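Local coordinates for protein aminomethyltransferase (Bartonella henselae, PDB 3GIR) that belongs to the aminomethyltransferase family, pairing a folate-binding-type domain with a C-terminal barrel domain, at residues A76-I81 and V243-L248. Sequence-based numbering, arbitrary orientation.
With NA (sodium ion), chain B.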
ATOM      1  N   ALA A  76      -6.466 -16.781  -7.584  1.00 18.70           N
ATOM      2  CA  ALA A  76      -6.188 -16.263  -6.245  1.00 17.08           C
ATOM      3  C   ALA A  76      -4.674 -16.360  -6.014  1.00 16.20           C
ATOM      4  O   ALA A  76      -4.056 -17.409  -6.204  1.00 17.78           O
ATOM      5  CB  ALA A  76      -6.936 -17.068  -5.195  1.00 17.65           C
ATOM      6  N   GLY A  77      -4.066 -15.226  -5.686  1.00 16.25           N
ATOM      7  CA  GLY A  77      -2.650 -15.165  -5.388  1.00 14.74           C
ATOM      8  C   GLY A  77      -2.452 -15.004  -3.897  1.00 14.88           C
ATOM      9  O   GLY A  77      -3.182 -14.290  -3.233  1.00 15.76           O
ATOM     10  N   LEU A  78      -1.472 -15.708  -3.382  1.00 14.57           N
ATOM     11  CA  LEU A  78      -1.095 -15.671  -1.971  1.00 15.36           C
ATOM     12  C   LEU A  78       0.247 -14.931  -1.870  1.00 15.21           C
ATOM     13  O   LEU A  78       1.244 -15.272  -2.517  1.00 15.62           O
ATOM     14  CB  LEU A  78      -0.932 -17.101  -1.399  1.00 16.79           C
ATOM     15  CG  LEU A  78      -0.723 -17.166   0.125  1.00 16.54           C
ATOM     16  CD1 LEU A  78      -1.949 -16.620   0.936  1.00 17.02           C
ATOM     17  CD2 LEU A  78      -0.371 -18.679   0.505  1.00 16.41           C
ATOM     18  N   PHE A  79       0.269 -13.902  -1.043  1.00 15.02           N
ATOM     19  CA  PHE A  79       1.415 -13.033  -0.854  1.00 14.35           C
ATOM     20  C   PHE A  79       1.825 -13.064   0.611  1.00 15.13           C
ATOM     21  O   PHE A  79       1.013 -12.809   1.493  1.00 15.74           O
ATOM     22  CB  PHE A  79       1.094 -11.565  -1.202  1.00 14.98           C
ATOM     23  CG  PHE A  79       0.540 -11.316  -2.580  1.00 15.71           C
ATOM     24  CD1 PHE A  79       1.282 -10.624  -3.525  1.00 15.99           C
ATOM     25  CD2 PHE A  79      -0.752 -11.724  -2.902  1.00 14.73           C
ATOM     26  CE1 PHE A  79       0.753 -10.368  -4.792  1.00 15.62           C
ATOM     27  CE2 PHE A  79      -1.229 -11.497  -4.178  1.00 15.57           C
ATOM     28  CZ  PHE A  79      -0.467 -10.836  -5.109  1.00 16.24           C
ATOM     29  N   ASP A  80       3.108 -13.357   0.861  1.00 13.93           N
ATOM     30  CA  ASP A  80       3.625 -13.239   2.190  1.00 14.02           C
ATOM     31  C   ASP A  80       4.097 -11.805   2.396  1.00 15.59           C
ATOM     32  O   ASP A  80       5.119 -11.358   1.840  1.00 16.90           O
ATOM     33  CB  ASP A  80       4.793 -14.222   2.438  1.00 14.50           C
ATOM     34  CG  ASP A  80       5.226 -14.227   3.877  1.00 18.13           C
ATOM     35  OD1 ASP A  80       4.789 -13.335   4.666  1.00 15.82           O
ATOM     36  OD2 ASP A  80       6.072 -15.102   4.237  1.00 16.90           O
ATOM     37  N   ILE A  81       3.347 -11.053   3.209  1.00 14.43           N
ATOM     38  CA  ILE A  81       3.591  -9.665   3.493  1.00 13.01           C
ATOM     39  C   ILE A  81       3.899  -9.470   4.993  1.00 13.57           C
ATOM     40  O   ILE A  81       3.609  -8.446   5.592  1.00 15.00           O
ATOM     41  CB  ILE A  81       2.464  -8.730   2.933  1.00 15.01           C
ATOM     42  CG1 ILE A  81       1.134  -9.141   3.461  1.00 17.18           C
ATOM     43  CG2 ILE A  81       2.499  -8.786   1.379  1.00 17.08           C
ATOM     44  CD1 ILE A  81       0.056  -8.073   3.095  1.00 22.03           C
ATOM     45  N   VAL A 243      -4.791 -21.416  -5.904  1.00 18.23           N
ATOM     46  CA  VAL A 243      -3.856 -20.529  -5.186  1.00 17.23           C
ATOM     47  C   VAL A 243      -2.409 -20.830  -5.588  1.00 18.31           C
ATOM     48  O   VAL A 243      -1.967 -21.978  -5.608  1.00 17.96           O
ATOM     49  CB  VAL A 243      -3.995 -20.718  -3.675  1.00 17.30           C
ATOM     50  CG1 VAL A 243      -3.083 -19.824  -2.861  1.00 17.10           C
ATOM     51  CG2 VAL A 243      -5.438 -20.373  -3.229  1.00 18.74           C
ATOM     52  N   GLU A 244      -1.686 -19.745  -5.891  1.00 17.41           N
ATOM     53  CA  GLU A 244      -0.235 -19.811  -6.028  1.00 17.84           C
ATOM     54  C   GLU A 244       0.393 -18.707  -5.237  1.00 16.51           C
ATOM     55  O   GLU A 244      -0.195 -17.640  -5.087  1.00 16.90           O
ATOM     56  CB  GLU A 244       0.181 -19.671  -7.484  1.00 16.89           C
ATOM     57  CG  GLU A 244      -0.425 -20.724  -8.450  1.00 18.44           C
ATOM     58  CD  GLU A 244       0.164 -22.143  -8.282  1.00 25.57           C
ATOM     59  OE1 GLU A 244       1.149 -22.358  -7.565  1.00 29.37           O
ATOM     60  OE2 GLU A 244      -0.384 -23.107  -8.878  1.00 26.57           O
ATOM     61  N   TRP A 245       1.631 -18.904  -4.817  1.00 17.29           N
ATOM     62  CA  TRP A 245       2.436 -17.813  -4.268  1.00 16.87           C
ATOM     63  C   TRP A 245       2.790 -16.780  -5.369  1.00 16.48           C
ATOM     64  O   TRP A 245       3.033 -17.146  -6.543  1.00 15.84           O
ATOM     65  CB  TRP A 245       3.774 -18.321  -3.802  1.00 17.22           C
ATOM     66  CG  TRP A 245       3.861 -19.039  -2.497  1.00 17.33           C
ATOM     67  CD1 TRP A 245       4.311 -20.333  -2.361  1.00 16.74           C
ATOM     68  CD2 TRP A 245       3.596 -18.558  -1.177  1.00 16.52           C
ATOM     69  NE1 TRP A 245       4.330 -20.680  -1.055  1.00 18.31           N
ATOM     70  CE2 TRP A 245       3.902 -19.614  -0.286  1.00 17.28           C
ATOM     71  CE3 TRP A 245       3.131 -17.367  -0.653  1.00 16.46           C
ATOM     72  CZ2 TRP A 245       3.785 -19.489   1.104  1.00 18.67           C
ATOM     73  CZ3 TRP A 245       2.978 -17.251   0.700  1.00 15.58           C
ATOM     74  CH2 TRP A 245       3.307 -18.321   1.587  1.00 17.78           C
ATOM     75  N   VAL A 246       2.693 -15.497  -4.973  1.00 14.02           N
ATOM     76  CA  VAL A 246       3.029 -14.382  -5.833  1.00 13.93           C
ATOM     77  C   VAL A 246       4.182 -13.610  -5.149  1.00 13.52           C
ATOM     78  O   VAL A 246       4.101 -13.275  -3.967  1.00 14.72           O
ATOM     79  CB  VAL A 246       1.798 -13.556  -6.079  1.00 14.38           C
ATOM     80  CG1 VAL A 246       2.130 -12.387  -7.021  1.00 14.65           C
ATOM     81  CG2 VAL A 246       0.751 -14.444  -6.711  1.00 14.35           C
ATOM     82  N   GLY A 247       5.212 -13.270  -5.900  1.00 14.36           N
ATOM     83  CA  GLY A 247       6.386 -12.561  -5.425  1.00 15.84           C
ATOM     84  C   GLY A 247       6.257 -11.060  -5.473  1.00 15.04           C
ATOM     85  O   GLY A 247       5.274 -10.512  -5.979  1.00 15.83           O
ATOM     86  N   LEU A 248       7.243 -10.388  -4.905  1.00 16.15           N
ATOM     87  CA  LEU A 248       7.205  -8.918  -4.832  1.00 16.04           C
ATOM     88  C   LEU A 248       7.186  -8.248  -6.180  1.00 16.25           C
ATOM     89  O   LEU A 248       6.613  -7.139  -6.300  1.00 16.81           O
ATOM     90  CB  LEU A 248       8.427  -8.428  -4.029  1.00 18.32           C
ATOM     91  CG  LEU A 248       8.275  -8.452  -2.500  1.00 22.31           C
ATOM     92  CD1 LEU A 248       9.407  -7.539  -1.979  1.00 25.75           C
ATOM     93  CD2 LEU A 248       6.864  -8.224  -1.701  1.00 21.43           C
TER
HETATM   94 NA    NA B 373      -2.264 -24.264  -5.076  1.00 20.80          NA
HETATM   95  O   HOH W   1       4.948 -14.148  -1.404  1.00 16.29           O
HETATM   96  O   HOH W   2      -2.388 -24.547  -7.537  1.00 24.69           O
HETATM   97  O   HOH W   3       0.057 -24.543  -5.512  1.00 30.59           O
HETATM   98  O   HOH W   4      -2.454 -26.761  -5.122  1.00 25.48           O
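Parallel pairing of strand 76-80 with the outermost strand 243-245, from Ala76 beside Val243 to Leu78 beside Trp245, closes one edge of the mixed sheet in the folate-binding domain; strand 173-178 flanks 76-80 on the other side, antiparallel. Leu78 carries the ladder: its N donates to Glu244 O (2.9 Å, 170° at the hydrogen) and its O accepts from Val246 N (2.9 Å), while Glu244 N to Ala76 O is a weak bond. Beyond Val246 the chains diverge, and a water fills the next rung, donating to Val246 O and accepting from Asp80 N. On the face bearing Ala76, Leu78, Val243 and Trp245, the Leu78 and Trp245 side chains run alongside each other. With CG anti to the backbone N (chi1 -172°), Leu78 lays CD2 over the six-membered ring of Trp245 in a CH-pi contact, 3.8 Å from the ring centroid and displaced from its centre; Leu78 CB meets Val243 CG1. Helix 227-238 packs on this face through Leu238, which touches both Leu78 and Trp245, and the indole also lies nearly parallel to the Tyr61 ring. Asp80 CB touches Trp245 CZ3 at 3.9 Å, while its carboxylate is hydrogen-bonded to Ser82 OG through OD1 and to His42 NE2 through OD2. Across the sheet, Val246 CB lies over a face of the Phe79 ring, again a CH-pi contact, and Val246 CG2 comes within 3.7 Å of Gly77 CA, where no side chain intervenes; Thr72 of helix 65-74 touches both Phe79 and Val246. At the start of strand 243-245, Val243 O binds the sodium ion together with Leu238 O, Asp240 O and three waters, two of which donate to the Glu244 carboxylate: one to OE2 at 2.8 Å, the other to OE1.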